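Local coordinates for single-stranded DNA-binding protein (Enterobacter phage Enc34, PDB 5ODL), which binds single-stranded DNA, probably through an OB-type beta fold, and is seen here holding a run of thymidine nucleotides, at residues R29-H34 with T52-K57; G142-S147 with K171-E176; P119-M124 with E137-G142. All coordinates share one frame; numbering follows the deposited sequence. Where two conformers were deposited one is given.

All three interactions reach the same mixed sheet. Interaction 1 is the most buried. It joins strands 28-31 and 48-56 by regular backbone bonds and carries the bound DNA at one end. Interaction 2 is partly buried and joins the ends of the hairpin strands 144-156 and 159-173. Its chemistry is more mixed, with a bulge, an indole-carboxylate bond and a salt bridge within 171-176. Strand 28-31 pairs with strand 144-156, and Arg29 of interaction 1 bonds to Gly142 O. Interaction 3 is the smallest and lacks direct hydrogen bonds. It sets strand 120-122 against the end of helix 132-138. Gly142 belongs to both 137-142 and 142-147.

Interaction 1: R29-H34 with T52-K57; sequences RCSYPH and TLLMPK. With nucleotides of chain B.
Arg29 and Leu54 exchange two backbone hydrogen bonds, Arg29 N to Leu54 O (3.0 Å) and Leu54 N to Arg29 O (2.7 Å). Ser31 and Thr52 form the next hydrogen-bonded antiparallel pair. Ser31 N gives to Thr52 O at 2.9 Å, and Thr52 N gives to Ser31 O. Cys30 and Leu53 between them are a non-hydrogen-bonded pair. The Arg29 side chain runs extended away from Leu54, and its NE is taken by Gly142 O.

The DNA of chain B lies at the Ser31-Thr52 end. Thr52 OG1 accepts a weak bond from N3 of DT7 of chain B (3.3 Å). It meets that nitrogen with OG1 anti to the carbonyl carbon of Thr52 (chi1 -64°). O2 of DT7 of chain B lies over one face of the Tyr32 ring, and Tyr32 CD2 comes 3.1 Å from N3 of that base. His34 NE2 donates a nearly straight bond of 2.6 Å to O2 of DT8 of chain B (166°). This oxygen sits at the imidazole edge, near the ring plane. Tyr39 stacks on the His34 ring.

Strand 108-115 flanks 48-56, and strand 144-156 flanks 28-31. Cys30 and Leu53 both pack on Val145, and Met55 reaches helix 61-76.

Interaction 2: G142-S147 with K171-E176; sequences GCWVSS and KRKDDE
Trp144 O is gripped by two backbone donors, Arg172 N at 2.8 Å and Lys173 N at 3.1 Å. Both come from the same face of its carbonyl plane. Lys173 N stands well above that plane, and Arg172 N is tilted less. In return Trp144 N gives a nearly straight bond to Lys173 O (2.9 Å, 173°).

The indole is held at its edge. Trp144 NE1 donates to Asp175 OD2 at 2.8 Å, using the anti lone pair of that oxygen. Ring and carboxylate are nearly coplanar, 21° apart, and the two side chains lie alongside each other. Asp175 has CG anti to its N (chi1 -155°), which carries the carboxylate to the indole edge. Its other oxygen, OD1, accepts from Glu176 N. These two bonds together should limit rotation of the carboxylate. Lys173 CB meets Trp144 CB at 3.8 Å, and the lysine chain then leads away.

Arg172 folds over Ser146, with CG 3.3 Å from Ser146 OG. Asn27 bonds to both: its OD1 accepts from Arg172 NE, and its N gives to Ser146 OG. Elsewhere Lys171 bends so that its CE passes Cys143 CB and its NZ forms a salt bridge with Asp174 OD1 (2.9 Å). Tyr140 OH also bonds to Asp174 OD1.

Two residues, Arg172 and Lys173, sit across from the single Trp144, which is a classic beta bulge and shifts the register by one. It lies near the open end of the antiparallel hairpin 144-156 and 159-173.

Interaction 3: P119-M124 with E137-G142; sequences PDVLNM and EEIYGG
Val121 and Ile139 make the apolar part of the contact, with Val121 CG1 3.8 Å from Ile139 CG1. The side chains run antiparallel past one another. Val121 CG1 is anti to the backbone N (chi1 -180°), and this is the branch that touches.

Next to them the Glu138 carboxylate lies against Asn123, with Glu138 CD 3.6 Å from Asn123 CB. The glutamate chain bends at chi2 (66°) to bring the carboxylate there. One water joins the two segments. It accepts from Met124 N at 2.8 Å and donates to Glu138 OE2 at 2.6 Å.

The outer shell fixes these groups. Lys171 NZ forms a salt bridge with Glu138 OE2, the same oxygen that takes the water. Asn123 turns its amide elsewhere, with ND2 bonded to Glu127 OE1. Strand 120-122 runs parallel to strand 159-173 and is bonded to it through Asp120 and Leu122. Helix 132-138 ends just before Ile139, which also packs on Leu35 and Lys171.

No direct hydrogen bond crosses between 119-124 and 137-142. The polar link depends on the water, and the lysine probably favours a charged Glu138.

Interaction 1: R29-H34 with T52-K57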
loop_
_atom_site.group_PDB
_atom_site.type_symbol
_atom_site.label_atom_id
_atom_site.label_comp_id
_atom_site.label_asym_id
_atom_site.label_seq_id
_atom_site.Cartn_x
_atom_site.Cartn_y
_atom_site.Cartn_z
ATOM N N ARG A 29 -3.507 8.951 -3.239
ATOM C CA ARG A 29 -4.643 9.295 -2.403
ATOM C C ARG A 29 -5.022 8.142 -1.494
ATOM O O ARG A 29 -5.071 7.018 -1.905
ATOM C CB ARG A 29 -5.823 9.768 -3.263
ATOM C CG ARG A 29 -6.793 10.682 -2.516
ATOM C CD ARG A 29 -7.751 11.422 -3.444
ATOM N NE ARG A 29 -8.523 12.381 -2.657
ATOM C CZ ARG A 29 -9.612 13.017 -3.070
ATOM N NH1 ARG A 29 -10.094 12.846 -4.304
ATOM N NH2 ARG A 29 -10.212 13.847 -2.237
ATOM N N CYS A 30 -5.294 8.446 -0.240
ATOM C CA CYS A 30 -5.552 7.460 0.782
ATOM C C CYS A 30 -7.084 7.200 0.844
ATOM O O CYS A 30 -7.873 8.136 0.672
ATOM C CB CYS A 30 -4.971 8.075 2.078
ATOM S SG CYS A 30 -5.854 7.691 3.508
ATOM N N SER A 31 -7.505 5.934 1.042
ATOM C CA SER A 31 -8.866 5.617 1.488
ATOM C C SER A 31 -8.852 4.501 2.511
ATOM O O SER A 31 -7.894 3.714 2.616
ATOM C CB SER A 31 -9.852 5.277 0.342
ATOM O OG SER A 31 -9.459 4.137 -0.319
ATOM N N TYR A 32 -9.920 4.464 3.297
ATOM C CA TYR A 32 -10.077 3.448 4.328
ATOM C C TYR A 32 -8.825 3.200 5.218
ATOM O O TYR A 32 -8.404 2.058 5.405
ATOM C CB TYR A 32 -10.520 2.151 3.694
ATOM C CG TYR A 32 -11.854 2.252 3.045
ATOM C CD1 TYR A 32 -13.013 2.268 3.812
ATOM C CD2 TYR A 32 -11.967 2.340 1.663
ATOM C CE1 TYR A 32 -14.260 2.372 3.216
ATOM C CE2 TYR A 32 -13.204 2.419 1.062
ATOM C CZ TYR A 32 -14.342 2.439 1.839
ATOM O OH TYR A 32 -15.565 2.532 1.215
ATOM N N PRO A 33 -8.235 4.276 5.776
ATOM C CA PRO A 33 -7.125 4.052 6.710
ATOM C C PRO A 33 -7.577 3.309 7.982
ATOM O O PRO A 33 -8.638 3.596 8.518
ATOM C CB PRO A 33 -6.639 5.471 7.039
ATOM C CG PRO A 33 -7.866 6.300 6.872
ATOM C CD PRO A 33 -8.622 5.704 5.708
ATOM N N HIS A 34 -6.770 2.348 8.415
ATOM C CA HIS A 34 -6.929 1.698 9.710
ATOM C C HIS A 34 -5.532 1.723 10.292
ATOM O O HIS A 34 -4.805 0.707 10.320
ATOM C CB HIS A 34 -7.462 0.271 9.558
ATOM C CG HIS A 34 -8.849 0.208 9.019
ATOM N ND1 HIS A 34 -9.957 0.529 9.773
ATOM C CD2 HIS A 34 -9.311 -0.139 7.799
ATOM C CE1 HIS A 34 -11.045 0.392 9.035
ATOM N NE2 HIS A 34 -10.684 -0.020 7.835
ATOM N N THR A 52 -5.713 1.742 1.936
ATOM C CA THR A 52 -5.812 1.660 0.508
ATOM C C THR A 52 -5.205 2.921 -0.094
ATOM O O THR A 52 -5.463 4.029 0.395
ATOM C CB THR A 52 -7.273 1.506 0.067
ATOM O OG1 THR A 52 -7.794 0.260 0.554
ATOM C CG2 THR A 52 -7.429 1.583 -1.470
ATOM N N LEU A 53 -4.396 2.730 -1.125
ATOM C CA LEU A 53 -3.748 3.791 -1.857
ATOM C C LEU A 53 -4.291 3.849 -3.267
ATOM O O LEU A 53 -4.359 2.826 -3.948
ATOM C CB LEU A 53 -2.257 3.563 -1.930
ATOM C CG LEU A 53 -1.573 3.293 -0.586
ATOM C CD1 LEU A 53 -0.150 2.863 -0.834
ATOM C CD2 LEU A 53 -1.662 4.466 0.377
ATOM N N LEU A 54 -4.675 5.042 -3.700
ATOM C CA LEU A 54 -5.244 5.272 -5.033
ATOM C C LEU A 54 -4.198 5.980 -5.868
ATOM O O LEU A 54 -3.829 7.144 -5.579
ATOM C CB LEU A 54 -6.515 6.099 -4.914
ATOM C CG LEU A 54 -7.594 5.535 -4.006
ATOM C CD1 LEU A 54 -8.711 6.539 -3.789
ATOM C CD2 LEU A 54 -8.159 4.193 -4.514
ATOM N N MET A 55 -3.705 5.279 -6.889
ATOM C CA MET A 55 -2.598 5.719 -7.701
ATOM C C MET A 55 -3.125 6.187 -9.114
ATOM O O MET A 55 -3.517 5.356 -9.940
ATOM C CB MET A 55 -1.643 4.509 -7.742
ATOM C CG MET A 55 -0.332 4.749 -8.418
ATOM S SD MET A 55 0.979 3.560 -8.048
ATOM C CE MET A 55 0.335 2.106 -8.884
ATOM N N PRO A 56 -3.154 7.511 -9.390
ATOM C CA PRO A 56 -3.660 7.933 -10.692
ATOM C C PRO A 56 -2.924 7.302 -11.883
ATOM O O PRO A 56 -1.711 7.413 -11.971
ATOM C CB PRO A 56 -3.419 9.461 -10.677
ATOM C CG PRO A 56 -3.495 9.813 -9.229
ATOM C CD PRO A 56 -2.808 8.674 -8.549
ATOM N N LYS A 57 -3.668 6.689 -12.811
ATOM C CA LYS A 57 -3.047 5.973 -13.924
ATOM C C LYS A 57 -2.258 6.916 -14.850
ATOM O O LYS A 57 -1.264 6.506 -15.442
ATOM C CB LYS A 57 -4.089 5.223 -14.750
ATOM C CG LYS A 57 -4.835 4.120 -13.989
ATOM C CD LYS A 57 -5.910 3.484 -14.853
ATOM C CE LYS A 57 -6.545 2.260 -14.207
ATOM N NZ LYS A 57 -7.488 1.658 -15.200
ATOM P P DT B 7 -12.471 -7.065 -2.348
ATOM O OP1 DT B 7 -12.254 -8.117 -3.381
ATOM O OP2 DT B 7 -11.581 -5.863 -2.322
ATOM O "O5'" DT B 7 -13.979 -6.543 -2.433
ATOM C "C5'" DT B 7 -14.392 -5.257 -1.909
ATOM C "C4'" DT B 7 -14.068 -5.133 -0.437
ATOM O "O4'" DT B 7 -12.939 -4.240 -0.277
ATOM C "C3'" DT B 7 -15.173 -4.547 0.443
ATOM O "O3'" DT B 7 -15.027 -5.074 1.774
ATOM C "C2'" DT B 7 -14.856 -3.064 0.409
ATOM C "C1'" DT B 7 -13.335 -3.104 0.486
ATOM N N1 DT B 7 -12.612 -1.922 -0.041
ATOM C C2 DT B 7 -11.658 -1.333 0.762
ATOM O O2 DT B 7 -11.395 -1.727 1.887
ATOM N N3 DT B 7 -11.019 -0.255 0.197
ATOM C C4 DT B 7 -11.237 0.281 -1.060
ATOM O O4 DT B 7 -10.596 1.261 -1.428
ATOM C C5 DT B 7 -12.248 -0.389 -1.849
ATOM C C7 DT B 7 -12.544 0.116 -3.225
ATOM C C6 DT B 7 -12.872 -1.446 -1.310
ATOM P P DT B 8 -16.307 -5.368 2.712
ATOM O OP1 DT B 8 -15.899 -6.357 3.749
ATOM O OP2 DT B 8 -17.476 -5.661 1.841
ATOM O "O5'" DT B 8 -16.562 -3.965 3.422
ATOM C "C5'" DT B 8 -17.064 -3.873 4.773
ATOM C "C4'" DT B 8 -16.816 -2.489 5.327
ATOM O "O4'" DT B 8 -15.496 -2.433 5.924
ATOM C "C3'" DT B 8 -16.860 -1.361 4.294
ATOM O "O3'" DT B 8 -17.436 -0.170 4.832
ATOM C "C2'" DT B 8 -15.399 -1.121 3.962
ATOM C "C1'" DT B 8 -14.692 -1.460 5.262
ATOM N N1 DT B 8 -13.345 -2.039 5.061
ATOM C C2 DT B 8 -12.250 -1.269 5.382
ATOM O O2 DT B 8 -12.340 -0.152 5.863
ATOM N N3 DT B 8 -11.035 -1.872 5.150
ATOM C C4 DT B 8 -10.816 -3.136 4.628
ATOM O O4 DT B 8 -9.663 -3.546 4.477
ATOM C C5 DT B 8 -12.013 -3.880 4.294
ATOM C C7 DT B 8 -11.880 -5.254 3.716
ATOM C C6 DT B 8 -13.200 -3.301 4.523
ATOM P P DT B 9 -18.226 0.834 3.868
ATOM O OP1 DT B 9 -19.672 0.499 3.949
ATOM O OP2 DT B 9 -17.545 0.830 2.542
ATOM O "O5'" DT B 9 -17.988 2.253 4.552
#

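Interaction 2: G142-S147 with K171-E176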
loop_
_atom_site.group_PDB
_atom_site.type_symbol
_atom_site.label_atom_id
_atom_site.label_comp_id
_atom_site.label_asym_id
_atom_site.label_seq_id
_atom_site.Cartn_x
_atom_site.Cartn_y
_atom_site.Cartn_z
ATOM N N GLY A 142 -9.152 10.443 1.841
ATOM C CA GLY A 142 -9.204 11.594 0.952
ATOM C C GLY A 142 -7.942 12.423 0.921
ATOM O O GLY A 142 -7.713 13.163 -0.033
ATOM N N CYS A 143 -7.093 12.302 1.940
ATOM C CA CYS A 143 -5.811 12.996 1.906
ATOM C C CYS A 143 -4.860 12.243 0.986
ATOM O O CYS A 143 -5.174 11.125 0.557
ATOM C CB CYS A 143 -5.235 13.156 3.308
ATOM S SG CYS A 143 -4.425 11.725 4.017
ATOM N N TRP A 144 -3.726 12.872 0.685
ATOM C CA TRP A 144 -2.650 12.287 -0.111
ATOM C C TRP A 144 -1.438 11.994 0.771
ATOM O O TRP A 144 -1.120 12.758 1.710
ATOM C CB TRP A 144 -2.244 13.187 -1.291
ATOM C CG TRP A 144 -3.372 13.477 -2.223
ATOM C CD1 TRP A 144 -4.455 14.271 -1.976
ATOM C CD2 TRP A 144 -3.530 12.973 -3.545
ATOM N NE1 TRP A 144 -5.295 14.272 -3.061
ATOM C CE2 TRP A 144 -4.756 13.475 -4.039
ATOM C CE3 TRP A 144 -2.770 12.127 -4.353
ATOM C CZ2 TRP A 144 -5.227 13.175 -5.339
ATOM C CZ3 TRP A 144 -3.237 11.813 -5.626
ATOM C CH2 TRP A 144 -4.459 12.340 -6.105
ATOM N N VAL A 145 -0.795 10.864 0.480
ATOM C CA VAL A 145 0.301 10.333 1.244
ATOM C C VAL A 145 1.389 9.820 0.322
ATOM O O VAL A 145 1.213 9.707 -0.890
ATOM C CB VAL A 145 -0.169 9.160 2.161
ATOM C CG1 VAL A 145 -1.279 9.587 3.102
ATOM C CG2 VAL A 145 -0.639 7.963 1.344
ATOM N N SER A 146 2.518 9.467 0.942
ATOM C CA SER A 146 3.529 8.627 0.336
ATOM C C SER A 146 3.683 7.447 1.302
ATOM O O SER A 146 3.571 7.614 2.515
ATOM C CB SER A 146 4.844 9.378 0.127
ATOM O OG SER A 146 4.684 10.357 -0.878
ATOM N N SER A 147 3.868 6.246 0.766
ATOM C CA SER A 147 3.901 5.057 1.626
ATOM C C SER A 147 4.992 4.093 1.204
ATOM O O SER A 147 5.241 3.911 0.015
ATOM C CB SER A 147 2.524 4.407 1.637
ATOM O OG SER A 147 2.488 3.206 2.384
ATOM N N LYS A 171 2.096 11.864 5.487
ATOM C CA LYS A 171 1.163 12.854 4.974
ATOM C C LYS A 171 1.868 13.730 3.954
ATOM O O LYS A 171 2.958 14.226 4.196
ATOM C CB LYS A 171 0.655 13.733 6.123
ATOM C CG LYS A 171 -0.330 14.815 5.713
ATOM C CD LYS A 171 -1.673 14.215 5.378
ATOM C CE LYS A 171 -2.771 15.241 5.500
ATOM N NZ LYS A 171 -2.980 15.789 6.856
ATOM N N ARG A 172 1.211 13.922 2.817
ATOM C CA ARG A 172 1.745 14.715 1.711
ATOM C C ARG A 172 0.879 15.935 1.399
ATOM O O ARG A 172 1.422 17.047 1.248
ATOM C CB ARG A 172 1.900 13.832 0.466
ATOM C CG ARG A 172 3.110 12.912 0.521
ATOM C CD ARG A 172 4.440 13.651 0.391
ATOM N NE ARG A 172 4.476 14.329 -0.904
ATOM C CZ ARG A 172 5.001 15.523 -1.182
ATOM N NH1 ARG A 172 5.607 16.262 -0.256
ATOM N NH2 ARG A 172 4.906 15.989 -2.427
ATOM N N LYS A 173 -0.432 15.723 1.264
ATOM C CA LYS A 173 -1.384 16.816 0.928
ATOM C C LYS A 173 -2.697 16.651 1.646
ATOM O O LYS A 173 -3.202 15.538 1.819
ATOM C CB LYS A 173 -1.671 16.874 -0.581
ATOM C CG LYS A 173 -0.462 16.963 -1.477
ATOM C CD LYS A 173 -0.860 16.844 -2.943
ATOM C CE LYS A 173 0.402 16.786 -3.789
ATOM N NZ LYS A 173 0.157 17.064 -5.215
ATOM N N ASP A 174 -3.278 17.765 2.063
ATOM C CA ASP A 174 -4.661 17.760 2.509
ATOM C C ASP A 174 -5.553 17.910 1.280
ATOM O O ASP A 174 -5.145 18.501 0.277
ATOM C CB ASP A 174 -4.910 18.875 3.549
ATOM C CG ASP A 174 -4.305 18.530 4.898
ATOM O OD1 ASP A 174 -4.819 17.593 5.543
ATOM O OD2 ASP A 174 -3.293 19.153 5.290
ATOM N N ASP A 175 -6.756 17.367 1.371
ATOM C CA ASP A 175 -7.744 17.422 0.288
ATOM C C ASP A 175 -9.106 17.160 0.884
ATOM O O ASP A 175 -9.218 16.881 2.083
ATOM C CB ASP A 175 -7.408 16.377 -0.789
ATOM C CG ASP A 175 -7.957 16.706 -2.181
ATOM O OD1 ASP A 175 -8.825 17.621 -2.341
ATOM O OD2 ASP A 175 -7.514 15.973 -3.145
ATOM N N GLU A 176 -10.153 17.250 0.054
ATOM C CA GLU A 176 -11.528 16.963 0.486
ATOM C C GLU A 176 -11.639 15.544 1.065
ATOM O O GLU A 176 -11.198 14.575 0.406
ATOM C CB GLU A 176 -12.493 17.148 -0.696
ATOM C CG GLU A 176 -13.926 16.761 -0.385
ATOM C CD GLU A 176 -14.914 17.148 -1.468
ATOM O OE1 GLU A 176 -14.734 18.204 -2.118
ATOM O OE2 GLU A 176 -15.883 16.389 -1.656
#

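Interaction 3: P119-M124 with E137-G142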
loop_
_atom_site.group_PDB
_atom_site.type_symbol
_atom_site.label_atom_id
_atom_site.label_comp_id
_atom_site.label_asym_id
_atom_site.label_seq_id
_atom_site.Cartn_x
_atom_site.Cartn_y
_atom_site.Cartn_z
ATOM N N PRO A 119 2.401 0.628 11.246
ATOM C CA PRO A 119 3.406 1.335 10.442
ATOM C C PRO A 119 3.805 2.667 11.079
ATOM O O PRO A 119 3.061 3.203 11.941
ATOM C CB PRO A 119 2.686 1.619 9.122
ATOM C CG PRO A 119 1.273 1.367 9.346
ATOM C CD PRO A 119 1.110 0.479 10.548
ATOM N N ASP A 120 4.957 3.194 10.694
ATOM C CA ASP A 120 5.298 4.574 11.051
ATOM C C ASP A 120 4.263 5.504 10.409
ATOM O O ASP A 120 3.924 5.341 9.257
ATOM C CB ASP A 120 6.660 4.971 10.509
ATOM C CG ASP A 120 7.796 4.139 11.087
ATOM O OD1 ASP A 120 7.664 3.603 12.210
ATOM O OD2 ASP A 120 8.832 4.039 10.405
ATOM N N VAL A 121 3.761 6.458 11.177
ATOM C CA VAL A 121 2.801 7.460 10.688
ATOM C C VAL A 121 3.391 8.843 10.927
ATOM O O VAL A 121 3.579 9.230 12.084
ATOM C CB VAL A 121 1.418 7.331 11.353
ATOM C CG1 VAL A 121 0.449 8.396 10.804
ATOM C CG2 VAL A 121 0.887 5.917 11.144
ATOM N N LEU A 122 3.690 9.547 9.834
ATOM C CA LEU A 122 4.378 10.839 9.881
ATOM C C LEU A 122 3.447 11.966 9.384
ATOM O O LEU A 122 2.771 11.802 8.363
ATOM C CB LEU A 122 5.639 10.817 9.005
ATOM C CG LEU A 122 6.828 9.924 9.414
ATOM C CD1 LEU A 122 6.526 8.447 9.232
ATOM C CD2 LEU A 122 8.052 10.298 8.602
ATOM N N ASN A 123 3.445 13.100 10.091
ATOM C CA ASN A 123 2.800 14.326 9.590
ATOM C C ASN A 123 3.651 15.012 8.527
ATOM O O ASN A 123 4.723 14.524 8.187
ATOM C CB ASN A 123 2.421 15.279 10.739
ATOM C CG ASN A 123 3.606 15.809 11.512
ATOM O OD1 ASN A 123 4.733 15.854 11.017
ATOM N ND2 ASN A 123 3.339 16.262 12.744
ATOM N N MET A 124 3.189 16.147 7.990
ATOM C CA MET A 124 3.954 16.844 6.946
ATOM C C MET A 124 5.328 17.326 7.376
ATOM O O MET A 124 6.224 17.454 6.543
ATOM C CB MET A 124 3.203 18.044 6.413
ATOM C CG MET A 124 2.253 17.718 5.305
ATOM S SD MET A 124 1.446 19.235 4.797
ATOM C CE MET A 124 -0.065 18.461 4.245
ATOM N N GLU A 137 -6.683 11.710 13.082
ATOM C CA GLU A 137 -6.858 13.087 12.589
ATOM C C GLU A 137 -5.930 13.415 11.445
ATOM O O GLU A 137 -6.345 14.077 10.501
ATOM C CB GLU A 137 -6.630 14.091 13.720
ATOM C CG GLU A 137 -7.658 13.983 14.824
ATOM C CD GLU A 137 -7.432 14.975 15.960
ATOM O OE1 GLU A 137 -8.363 15.119 16.771
ATOM O OE2 GLU A 137 -6.348 15.613 16.058
ATOM N N GLU A 138 -4.683 12.947 11.513
ATOM C CA GLU A 138 -3.699 13.268 10.485
ATOM C C GLU A 138 -3.964 12.595 9.112
ATOM O O GLU A 138 -3.897 13.261 8.072
ATOM C CB GLU A 138 -2.310 12.911 10.968
ATOM C CG GLU A 138 -1.168 13.334 10.076
ATOM C CD GLU A 138 -1.029 14.839 9.985
ATOM O OE1 GLU A 138 -1.268 15.534 10.986
ATOM O OE2 GLU A 138 -0.675 15.316 8.901
ATOM N N ILE A 139 -4.235 11.298 9.120
ATOM C CA ILE A 139 -4.373 10.519 7.882
ATOM C C ILE A 139 -5.847 10.108 7.760
ATOM O O ILE A 139 -6.298 9.105 8.304
ATOM C CB ILE A 139 -3.447 9.262 7.848
ATOM C CG1 ILE A 139 -1.974 9.571 8.150
ATOM C CG2 ILE A 139 -3.558 8.611 6.464
ATOM C CD1 ILE A 139 -1.315 10.599 7.296
ATOM N N TYR A 140 -6.594 10.911 7.015
ATOM C CA TYR A 140 -8.007 10.721 6.836
ATOM C C TYR A 140 -8.218 10.314 5.374
ATOM O O TYR A 140 -7.476 10.734 4.455
ATOM C CB TYR A 140 -8.816 11.986 7.204
ATOM C CG TYR A 140 -8.355 13.229 6.453
ATOM C CD1 TYR A 140 -7.343 14.020 6.948
ATOM C CD2 TYR A 140 -8.905 13.565 5.208
ATOM C CE1 TYR A 140 -6.860 15.107 6.250
ATOM C CE2 TYR A 140 -8.454 14.673 4.505
ATOM C CZ TYR A 140 -7.437 15.451 5.030
ATOM O OH TYR A 140 -6.959 16.528 4.342
ATOM N N GLY A 141 -9.254 9.524 5.159
ATOM C CA GLY A 141 -9.606 9.091 3.802
ATOM C C GLY A 141 -9.871 10.329 2.951
ATOM O O GLY A 141 -10.692 11.161 3.317
ATOM N N GLY A 142 -9.152 10.443 1.841
ATOM C CA GLY A 142 -9.204 11.594 0.952
ATOM C C GLY A 142 -7.942 12.423 0.921
ATOM O O GLY A 142 -7.713 13.163 -0.033
HETATM O O HOH W 1 0.812 17.374 8.648
#